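Local coordinates for protein thermophilic dibenzothiophene desulfurization enzyme C (Paenibacillus sp. A11-2, PDB 5XDC) that probably oxidises dibenzothiophene to its sulfoxide and sulfone with reduced FMN and molecular oxygen, as a flavin monooxygenase of the DszC family, at residues 84-90 and 207-212; 255-259 and 385-389; 349-353 and 382-386. The contacts are given in a common frame with arbitrary orientation. Residues are numbered along the deposited sequence.

From the N terminus, helix 85-104 is the first element to be met again: in interaction 1 its start receives the loop 207-212, which closes 116 intervening residues and joins the N-terminal helices to the beta-rich middle region. Both later contacts open after interaction 1 has closed, within the C-terminal helices. Helix 247-276 opens interaction 2 and helix 331-363 opens interaction 3; both close on the end of helix 376-385 and the turn after it, sharing His385 and Thr386, so the shorter loop of interaction 3 lies within the span of interaction 2. His385 also packs on His89 and Met207 of interaction 1, and all three contacts reach the indole.

Interaction 1 of 3, residues 84-90 and 207-212; sequences DASLGHL and MRQTDS. With IND (indole), chain J.
The methyl CG2 of Thr210 sits over the face of the His89 ring, 3.6 Å from its centroid and 18° off the normal, a CH-pi contact that a beta-branched residue, with its short rigid methyl, makes well. His89 belongs to the first turns of helix 85-104 and holds chi1 t (167°). Met207 SD meets the same ring obliquely, 4.9 Å from the centroid, and lies 3.9 Å from Ala85 CB, where the small alanine leaves room for sulfur. Asp84, the N-cap right before the helix, accepts at OD1 from Leu87 N at 3.0 Å; its OD2 forms a salt bridge with Arg35. Opposing it, residues 207-210 form a type I beta turn, entered by Met207 in the positive-phi region (51/44). The backbones come closest at Ser86 and Met207, with CA atoms 4.9 Å apart. At this approach Ser86, chi1 m, presents OG to the turn and accepts from Gln209 N at 3.0 Å; a small hydroxyl side chain suits so tight a gap. A water bridges Asp84 OD2 (3.0 Å) and Gln209 OE1 (2.8 Å), while Gln209 NE2 bonds to Gly39 O. Thr210 OG1, chi1 p, donates to Met207 O at 2.9 Å within the turn. The junction joins the N-terminal helices to the middle region of this acyl-CoA dehydrogenase-like fold and lines the indole pocket: Ser212 OG, hydrogen-bonded to Ser160 OG, and His89 CE1 lie 3.2 and 3.3 Å from indole C2. Such approach to a ring carbon is consistent with recognition mainly by shape.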
loop_
_atom_site.group_PDB
_atom_site.type_symbol
_atom_site.label_atom_id
_atom_site.label_comp_id
_atom_site.label_asym_id
_atom_site.label_seq_id
_atom_site.Cartn_x
_atom_site.Cartn_y
_atom_site.Cartn_z
ATOM N N ASP B 84 19.824 20.192 -0.114
ATOM C CA ASP B 84 20.470 19.927 1.168
ATOM C C ASP B 84 19.375 20.037 2.217
ATOM O O ASP B 84 18.899 21.142 2.499
ATOM C CB ASP B 84 21.605 20.919 1.422
ATOM C CG ASP B 84 22.336 20.662 2.724
ATOM O OD1 ASP B 84 21.674 20.335 3.728
ATOM O OD2 ASP B 84 23.581 20.817 2.734
ATOM N N ALA B 85 18.948 18.897 2.765
ATOM C CA ALA B 85 17.803 18.905 3.665
ATOM C C ALA B 85 18.098 19.645 4.957
ATOM O O ALA B 85 17.187 20.228 5.544
ATOM C CB ALA B 85 17.351 17.471 3.963
ATOM N N SER B 86 19.347 19.607 5.438
ATOM C CA SER B 86 19.683 20.339 6.655
ATOM C C SER B 86 19.597 21.836 6.427
ATOM O O SER B 86 19.069 22.574 7.270
ATOM C CB SER B 86 21.090 19.971 7.122
ATOM O OG SER B 86 21.146 18.649 7.652
ATOM N N LEU B 87 20.122 22.305 5.299
ATOM C CA LEU B 87 20.037 23.729 5.005
ATOM C C LEU B 87 18.595 24.149 4.734
ATOM O O LEU B 87 18.174 25.222 5.166
ATOM C CB LEU B 87 20.949 24.084 3.838
ATOM C CG LEU B 87 22.440 24.111 4.199
ATOM C CD1 LEU B 87 23.321 24.169 2.959
ATOM C CD2 LEU B 87 22.734 25.295 5.113
ATOM N N GLY B 88 17.808 23.307 4.058
ATOM C CA GLY B 88 16.387 23.602 3.935
ATOM C C GLY B 88 15.693 23.692 5.283
ATOM O O GLY B 88 14.888 24.596 5.526
ATOM N N HIS B 89 15.996 22.750 6.180
ATOM C CA HIS B 89 15.465 22.769 7.537
ATOM C C HIS B 89 15.879 24.043 8.277
ATOM O O HIS B 89 15.044 24.721 8.880
ATOM C CB HIS B 89 15.952 21.500 8.240
ATOM C CG HIS B 89 15.768 21.477 9.718
ATOM N ND1 HIS B 89 15.169 20.414 10.356
ATOM C CD2 HIS B 89 16.194 22.310 10.696
ATOM C CE1 HIS B 89 15.183 20.620 11.660
ATOM N NE2 HIS B 89 15.789 21.771 11.892
ATOM N N LEU B 90 17.164 24.390 8.227
ATOM C CA LEU B 90 17.621 25.581 8.941
ATOM C C LEU B 90 16.919 26.820 8.407
ATOM O O LEU B 90 16.429 27.655 9.175
ATOM C CB LEU B 90 19.137 25.729 8.812
ATOM C CG LEU B 90 20.004 24.721 9.564
ATOM C CD1 LEU B 90 21.439 24.827 9.112
ATOM C CD2 LEU B 90 19.860 24.943 11.061
ATOM N N MET B 207 19.311 14.801 8.782
ATOM C CA MET B 207 19.309 16.205 9.204
ATOM C C MET B 207 20.566 16.518 10.020
ATOM O O MET B 207 20.529 17.209 11.039
ATOM C CB MET B 207 18.046 16.541 9.996
ATOM C CG MET B 207 16.754 16.464 9.164
ATOM S SD MET B 207 16.824 17.654 7.790
ATOM C CE MET B 207 15.111 17.633 7.246
ATOM N N ARG B 208 21.702 16.037 9.529
ATOM C CA ARG B 208 22.912 15.970 10.340
ATOM C C ARG B 208 23.574 17.327 10.558
ATOM O O ARG B 208 24.410 17.441 11.466
ATOM C CB ARG B 208 23.913 15.012 9.693
ATOM C CG ARG B 208 23.530 13.543 9.880
ATOM C CD ARG B 208 24.591 12.595 9.352
ATOM N NE ARG B 208 25.931 12.910 9.836
ATOM C CZ ARG B 208 26.386 12.642 11.054
ATOM N NH1 ARG B 208 25.615 12.058 11.959
ATOM N NH2 ARG B 208 27.627 12.966 11.369
ATOM N N GLN B 209 23.250 18.346 9.752
ATOM C CA GLN B 209 23.841 19.673 9.899
ATOM C C GLN B 209 22.837 20.723 10.386
ATOM O O GLN B 209 23.024 21.917 10.148
ATOM C CB GLN B 209 24.490 20.118 8.584
ATOM C CG GLN B 209 25.749 19.314 8.253
ATOM C CD GLN B 209 26.679 20.037 7.300
ATOM O OE1 GLN B 209 26.332 20.303 6.141
ATOM N NE2 GLN B 209 27.868 20.381 7.791
ATOM N N THR B 210 21.805 20.299 11.113
ATOM C CA THR B 210 20.810 21.227 11.635
ATOM C C THR B 210 21.116 21.692 13.052
ATOM O O THR B 210 20.347 22.487 13.601
ATOM C CB THR B 210 19.407 20.607 11.605
ATOM O OG1 THR B 210 19.346 19.448 12.449
ATOM C CG2 THR B 210 19.011 20.253 10.160
ATOM N N ASP B 211 22.201 21.215 13.660
ATOM C CA ASP B 211 22.567 21.564 15.036
ATOM C C ASP B 211 21.361 21.583 15.975
ATOM O O ASP B 211 21.072 22.566 16.667
ATOM C CB ASP B 211 23.309 22.887 15.057
ATOM C CG ASP B 211 24.798 22.694 14.908
ATOM O OD1 ASP B 211 25.424 22.142 15.849
ATOM O OD2 ASP B 211 25.314 23.082 13.863
ATOM N N SER B 212 20.679 20.438 16.024
ATOM C CA SER B 212 19.459 20.279 16.796
ATOM C C SER B 212 19.722 19.630 18.146
ATOM O O SER B 212 18.841 18.974 18.712
ATOM C CB SER B 212 18.434 19.482 15.991
ATOM O OG SER B 212 18.033 20.216 14.851
HETATM N N1 IND J . 15.770 16.800 13.235
HETATM C C2 IND J . 16.167 18.053 13.435
HETATM C C3 IND J . 15.322 18.479 14.295
HETATM C C4 IND J . 13.315 17.784 15.605
HETATM C C5 IND J . 12.487 16.675 15.798
HETATM C C6 IND J . 12.725 15.472 15.102
HETATM C C7 IND J . 13.793 15.381 14.213
HETATM C C8 IND J . 14.619 16.471 14.019
HETATM C C9 IND J . 14.367 17.696 14.728
HETATM O O HOH W 1 24.061 19.020 5.112
#

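Interaction 2 of 3, residues 255-259 and 385-389; sequences FTHLY and HTLHD. With IND (indole), chain J.
Phe255 begins an aromatic cluster, completed by Tyr259, His385 and His388, in the C-terminal helical region of an acyl-CoA dehydrogenase-like fold. Its segment, 255-259, is regular alpha-helix within helix 247-276, with Tyr259 N bonded to Phe255 O at 3.1 Å; across from it, His385 to His388 make a type I beta turn closed by His388 N to His385 O at 2.9 Å. Phe255, chi1 m, points toward the turn and serves two histidines. Its face receives the edge of His385 (centroids 4.7 Å apart, planes at 70°), and its own edge meets the face of His388 (4.5 Å, 55°); a flat apolar ring suits both edge-to-face pairs. The chain passes Thr256 and His257, which are out of reach, to Leu258, whose CD1 lies over a face of the His385 ring, 4.3 Å from CE1. Tyr259, one turn after Phe255 and chi1 m, stands nearest to the other backbone, its CA 7.7 Å from that of Thr386, and a long side chain is needed to span the gap. Its ring takes Thr386 CG2 over one face, 3.8 Å from the centroid in a CH-pi contact, while a water 3.0 Å from its OH bonds weakly to Thr386 O at 3.1 Å. Tyr259 OH and His385 ND1 share a hydrogen bond of 2.8 Å, and His385 NE2 bonds to the FMN-binding Tyr93, so both ring nitrogens are held. Both histidines line the indole pocket: His385 CD2 lies 3.7 Å from indole C8, and His388 CA 3.7 Å from indole C6. Asp389 OD1 in turn accepts from His388 ND1 at 2.7 Å.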
loop_
_atom_site.group_PDB
_atom_site.type_symbol
_atom_site.label_atom_id
_atom_site.label_comp_id
_atom_site.label_asym_id
_atom_site.label_seq_id
_atom_site.Cartn_x
_atom_site.Cartn_y
_atom_site.Cartn_z
ATOM N N PHE B 255 7.362 22.194 7.429
ATOM C CA PHE B 255 7.822 20.810 7.437
ATOM C C PHE B 255 7.360 20.083 6.180
ATOM O O PHE B 255 8.123 19.317 5.569
ATOM C CB PHE B 255 7.303 20.088 8.678
ATOM C CG PHE B 255 7.735 20.701 9.998
ATOM C CD1 PHE B 255 8.839 21.519 10.073
ATOM C CD2 PHE B 255 7.030 20.415 11.165
ATOM C CE1 PHE B 255 9.241 22.065 11.294
ATOM C CE2 PHE B 255 7.423 20.958 12.386
ATOM C CZ PHE B 255 8.534 21.785 12.443
ATOM N N THR B 256 6.103 20.305 5.790
ATOM C CA THR B 256 5.556 19.676 4.592
ATOM C C THR B 256 6.420 19.967 3.375
ATOM O O THR B 256 6.701 19.076 2.567
ATOM C CB THR B 256 4.127 20.170 4.362
ATOM O OG1 THR B 256 3.305 19.802 5.466
ATOM C CG2 THR B 256 3.522 19.563 3.102
ATOM N N HIS B 257 6.866 21.216 3.229
ATOM C CA HIS B 257 7.707 21.574 2.098
ATOM C C HIS B 257 9.130 21.016 2.210
ATOM O O HIS B 257 9.782 20.800 1.182
ATOM C CB HIS B 257 7.703 23.092 1.955
ATOM C CG HIS B 257 6.451 23.611 1.319
ATOM N ND1 HIS B 257 5.286 23.822 2.025
ATOM C CD2 HIS B 257 6.162 23.896 0.026
ATOM C CE1 HIS B 257 4.341 24.237 1.197
ATOM N NE2 HIS B 257 4.845 24.288 -0.021
ATOM N N LEU B 258 9.636 20.771 3.424
ATOM C CA LEU B 258 10.876 20.012 3.546
ATOM C C LEU B 258 10.706 18.631 2.938
ATOM O O LEU B 258 11.565 18.165 2.177
ATOM C CB LEU B 258 11.286 19.875 5.015
ATOM C CG LEU B 258 11.630 21.155 5.782
ATOM C CD1 LEU B 258 12.020 20.805 7.195
ATOM C CD2 LEU B 258 12.754 21.912 5.072
ATOM N N TYR B 259 9.581 17.978 3.243
ATOM C CA TYR B 259 9.354 16.614 2.768
ATOM C C TYR B 259 9.134 16.588 1.264
ATOM O O TYR B 259 9.677 15.719 0.570
ATOM C CB TYR B 259 8.180 15.977 3.515
ATOM C CG TYR B 259 8.290 16.082 5.021
ATOM C CD1 TYR B 259 9.520 16.220 5.655
ATOM C CD2 TYR B 259 7.162 16.051 5.801
ATOM C CE1 TYR B 259 9.600 16.357 7.018
ATOM C CE2 TYR B 259 7.237 16.188 7.171
ATOM C CZ TYR B 259 8.462 16.357 7.771
ATOM O OH TYR B 259 8.504 16.495 9.135
ATOM N N HIS B 385 13.300 13.593 10.102
ATOM C CA HIS B 385 12.469 14.724 10.479
ATOM C C HIS B 385 10.978 14.409 10.470
ATOM O O HIS B 385 10.228 15.045 11.219
ATOM C CB HIS B 385 12.721 15.938 9.600
ATOM C CG HIS B 385 12.170 17.172 10.224
ATOM N ND1 HIS B 385 10.924 17.658 9.901
ATOM C CD2 HIS B 385 12.614 17.924 11.263
ATOM C CE1 HIS B 385 10.656 18.707 10.661
ATOM N NE2 HIS B 385 11.662 18.888 11.500
ATOM N N THR B 386 10.514 13.455 9.652
ATOM C CA THR B 386 9.093 13.126 9.650
ATOM C C THR B 386 8.607 12.650 11.018
ATOM O O THR B 386 7.393 12.605 11.252
ATOM C CB THR B 386 8.766 12.038 8.604
ATOM O OG1 THR B 386 9.646 10.917 8.767
ATOM C CG2 THR B 386 8.843 12.562 7.182
ATOM N N LEU B 387 9.527 12.281 11.921
ATOM C CA LEU B 387 9.204 11.857 13.272
ATOM C C LEU B 387 9.019 13.022 14.232
ATOM O O LEU B 387 8.713 12.790 15.409
ATOM C CB LEU B 387 10.308 10.943 13.803
ATOM C CG LEU B 387 10.579 9.711 12.938
ATOM C CD1 LEU B 387 11.838 9.003 13.397
ATOM C CD2 LEU B 387 9.400 8.759 12.979
ATOM N N HIS B 388 9.195 14.260 13.759
ATOM C CA HIS B 388 9.059 15.430 14.624
ATOM C C HIS B 388 7.820 15.331 15.505
ATOM O O HIS B 388 7.877 15.572 16.720
ATOM C CB HIS B 388 9.016 16.691 13.755
ATOM C CG HIS B 388 8.769 17.947 14.523
ATOM N ND1 HIS B 388 7.503 18.369 14.870
ATOM C CD2 HIS B 388 9.627 18.880 14.997
ATOM C CE1 HIS B 388 7.594 19.511 15.531
ATOM N NE2 HIS B 388 8.870 19.846 15.614
ATOM N N ASP B 389 6.682 15.009 14.902
ATOM C CA ASP B 389 5.469 14.708 15.631
ATOM C C ASP B 389 4.747 13.624 14.847
ATOM O O ASP B 389 4.911 13.534 13.626
ATOM C CB ASP B 389 4.583 15.951 15.834
ATOM C CG ASP B 389 4.275 16.677 14.547
ATOM O OD1 ASP B 389 5.085 17.538 14.115
ATOM O OD2 ASP B 389 3.216 16.377 13.978
HETATM N N1 IND J . 15.770 16.800 13.235
HETATM C C2 IND J . 16.167 18.053 13.435
HETATM C C3 IND J . 15.322 18.479 14.295
HETATM C C4 IND J . 13.315 17.784 15.605
HETATM C C5 IND J . 12.487 16.675 15.798
HETATM C C6 IND J . 12.725 15.472 15.102
HETATM C C7 IND J . 13.793 15.381 14.213
HETATM C C8 IND J . 14.619 16.471 14.019
HETATM C C9 IND J . 14.367 17.696 14.728
HETATM O O HOH W 2 6.841 15.700 11.441
#

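Interaction 3 of 3, residues 349-353 and 382-386; sequences TRLVI and ARTHT. With IND (indole), chain J.
Ala382 opens the second segment, near the end of helix 376-385, by turning CB toward helix 331-363, where it lies 3.6 Å from Val352 CG2 and 4.1 Å from Ile353 CD1. The small methyl lets the two helices come near: the CA atoms of Ile353 and Arg383 are 6.4 Å apart, as are those of Thr349 and Thr386. Arg383 follows with chi1 t, chi2 p and chi3 m, folding its long side chain back so that Ile353 CD1 lies over one face of the guanidinium, 3.8 Å from CZ; the same methyl is 3.6 Å from Arg383 CA. Ile353, m at both chi1 and chi2, thus fills the middle of the contact with a slender branch. Arg383 NH2 donates to Thr386 OG1 at 2.9 Å, and NH1 reaches the second subunit, in a salt bridge with its Glu361 and a hydrogen bond to its Ser357 O. Thr384 points away, its O 3.6 Å from indole C7; His385, out of reach of segment 349-353, puts CD2 3.7 Å from indole C8. Thr386, one turn after Ala382, points back toward the partner helix. Its OG1, chi1 p, donates to Ala382 O at 2.7 Å, while CG2 packs against Thr349 CG2 at 3.9 Å and Val352 CG1 at 4.2 Å. No direct hydrogen bond joins the segments, but a water donates to Thr349 OG1 (2.8 Å), itself also bonded to Lys345 O one turn earlier, and to Thr386 O (2.9 Å). This is apolar helix-helix packing in the C-terminal helical region of an acyl-CoA dehydrogenase-like fold, between a tetramer interface and the indole pocket.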
loop_
_atom_site.group_PDB
_atom_site.type_symbol
_atom_site.label_atom_id
_atom_site.label_comp_id
_atom_site.label_asym_id
_atom_site.label_seq_id
_atom_site.Cartn_x
_atom_site.Cartn_y
_atom_site.Cartn_z
ATOM N N THR B 349 4.423 13.129 3.871
ATOM C CA THR B 349 5.161 12.197 4.720
ATOM C C THR B 349 5.166 10.805 4.103
ATOM O O THR B 349 6.225 10.202 3.916
ATOM C CB THR B 349 4.547 12.153 6.122
ATOM O OG1 THR B 349 4.711 13.423 6.777
ATOM C CG2 THR B 349 5.206 11.064 6.985
ATOM N N ARG B 350 3.984 10.279 3.785
ATOM C CA ARG B 350 3.917 8.948 3.186
ATOM C C ARG B 350 4.708 8.903 1.894
ATOM O O ARG B 350 5.445 7.938 1.635
ATOM C CB ARG B 350 2.462 8.552 2.924
ATOM C CG ARG B 350 1.582 8.487 4.172
ATOM C CD ARG B 350 2.179 7.586 5.236
ATOM N NE ARG B 350 1.220 7.230 6.280
ATOM C CZ ARG B 350 1.569 6.796 7.486
ATOM N NH1 ARG B 350 2.853 6.677 7.800
ATOM N NH2 ARG B 350 0.637 6.478 8.379
ATOM N N LEU B 351 4.596 9.958 1.083
ATOM C CA LEU B 351 5.269 9.975 -0.210
ATOM C C LEU B 351 6.783 9.919 -0.042
ATOM O O LEU B 351 7.458 9.085 -0.656
ATOM C CB LEU B 351 4.863 11.226 -1.005
ATOM C CG LEU B 351 5.642 11.391 -2.307
ATOM C CD1 LEU B 351 5.418 10.187 -3.204
ATOM C CD2 LEU B 351 5.250 12.698 -3.001
ATOM N N VAL B 352 7.343 10.803 0.785
ATOM C CA VAL B 352 8.798 10.890 0.837
ATOM C C VAL B 352 9.385 9.634 1.467
ATOM O O VAL B 352 10.447 9.167 1.048
ATOM C CB VAL B 352 9.262 12.174 1.558
ATOM C CG1 VAL B 352 9.006 12.133 3.057
ATOM C CG2 VAL B 352 10.747 12.404 1.280
ATOM N N ILE B 353 8.702 9.052 2.458
ATOM C CA ILE B 353 9.243 7.867 3.120
ATOM C C ILE B 353 9.219 6.664 2.172
ATOM O O ILE B 353 10.173 5.877 2.132
ATOM C CB ILE B 353 8.477 7.591 4.431
ATOM C CG1 ILE B 353 8.743 8.694 5.473
ATOM C CG2 ILE B 353 8.832 6.222 5.021
ATOM C CD1 ILE B 353 10.207 8.879 5.863
ATOM N N ALA B 382 14.669 12.414 5.482
ATOM C CA ALA B 382 13.223 12.350 5.608
ATOM C C ALA B 382 12.812 11.483 6.783
ATOM O O ALA B 382 11.913 11.860 7.543
ATOM C CB ALA B 382 12.613 11.818 4.315
ATOM N N ARG B 383 13.432 10.307 6.935
ATOM C CA ARG B 383 13.033 9.407 8.015
ATOM C C ARG B 383 13.238 10.064 9.375
ATOM O O ARG B 383 12.450 9.849 10.305
ATOM C CB ARG B 383 13.818 8.090 7.930
ATOM C CG ARG B 383 13.522 7.062 9.024
ATOM C CD ARG B 383 12.124 6.488 8.934
ATOM N NE ARG B 383 11.107 7.472 9.290
ATOM C CZ ARG B 383 9.801 7.263 9.226
ATOM N NH1 ARG B 383 9.325 6.078 8.874
ATOM N NH2 ARG B 383 8.952 8.248 9.517
ATOM N N THR B 384 14.295 10.874 9.508
ATOM C CA THR B 384 14.549 11.588 10.757
ATOM C C THR B 384 13.480 12.645 11.022
ATOM O O THR B 384 12.814 12.626 12.063
ATOM C CB THR B 384 15.948 12.219 10.715
ATOM O OG1 THR B 384 16.949 11.194 10.603
ATOM C CG2 THR B 384 16.249 13.021 11.978
ATOM N N HIS B 385 13.300 13.593 10.102
ATOM C CA HIS B 385 12.469 14.724 10.479
ATOM C C HIS B 385 10.978 14.409 10.470
ATOM O O HIS B 385 10.228 15.045 11.219
ATOM C CB HIS B 385 12.721 15.938 9.600
ATOM C CG HIS B 385 12.170 17.172 10.224
ATOM N ND1 HIS B 385 10.924 17.658 9.901
ATOM C CD2 HIS B 385 12.614 17.924 11.263
ATOM C CE1 HIS B 385 10.656 18.707 10.661
ATOM N NE2 HIS B 385 11.662 18.888 11.500
ATOM N N THR B 386 10.514 13.455 9.652
ATOM C CA THR B 386 9.093 13.126 9.650
ATOM C C THR B 386 8.607 12.650 11.018
ATOM O O THR B 386 7.393 12.605 11.252
ATOM C CB THR B 386 8.766 12.038 8.604
ATOM O OG1 THR B 386 9.646 10.917 8.767
ATOM C CG2 THR B 386 8.843 12.562 7.182
HETATM N N1 IND J . 15.770 16.800 13.235
HETATM C C2 IND J . 16.167 18.053 13.435
HETATM C C3 IND J . 15.322 18.479 14.295
HETATM C C4 IND J . 13.315 17.784 15.605
HETATM C C5 IND J . 12.487 16.675 15.798
HETATM C C6 IND J . 12.725 15.472 15.102
HETATM C C7 IND J . 13.793 15.381 14.213
HETATM C C8 IND J . 14.619 16.471 14.019
HETATM C C9 IND J . 14.367 17.696 14.728
HETATM O O HOH W 3 5.262 13.521 9.525
#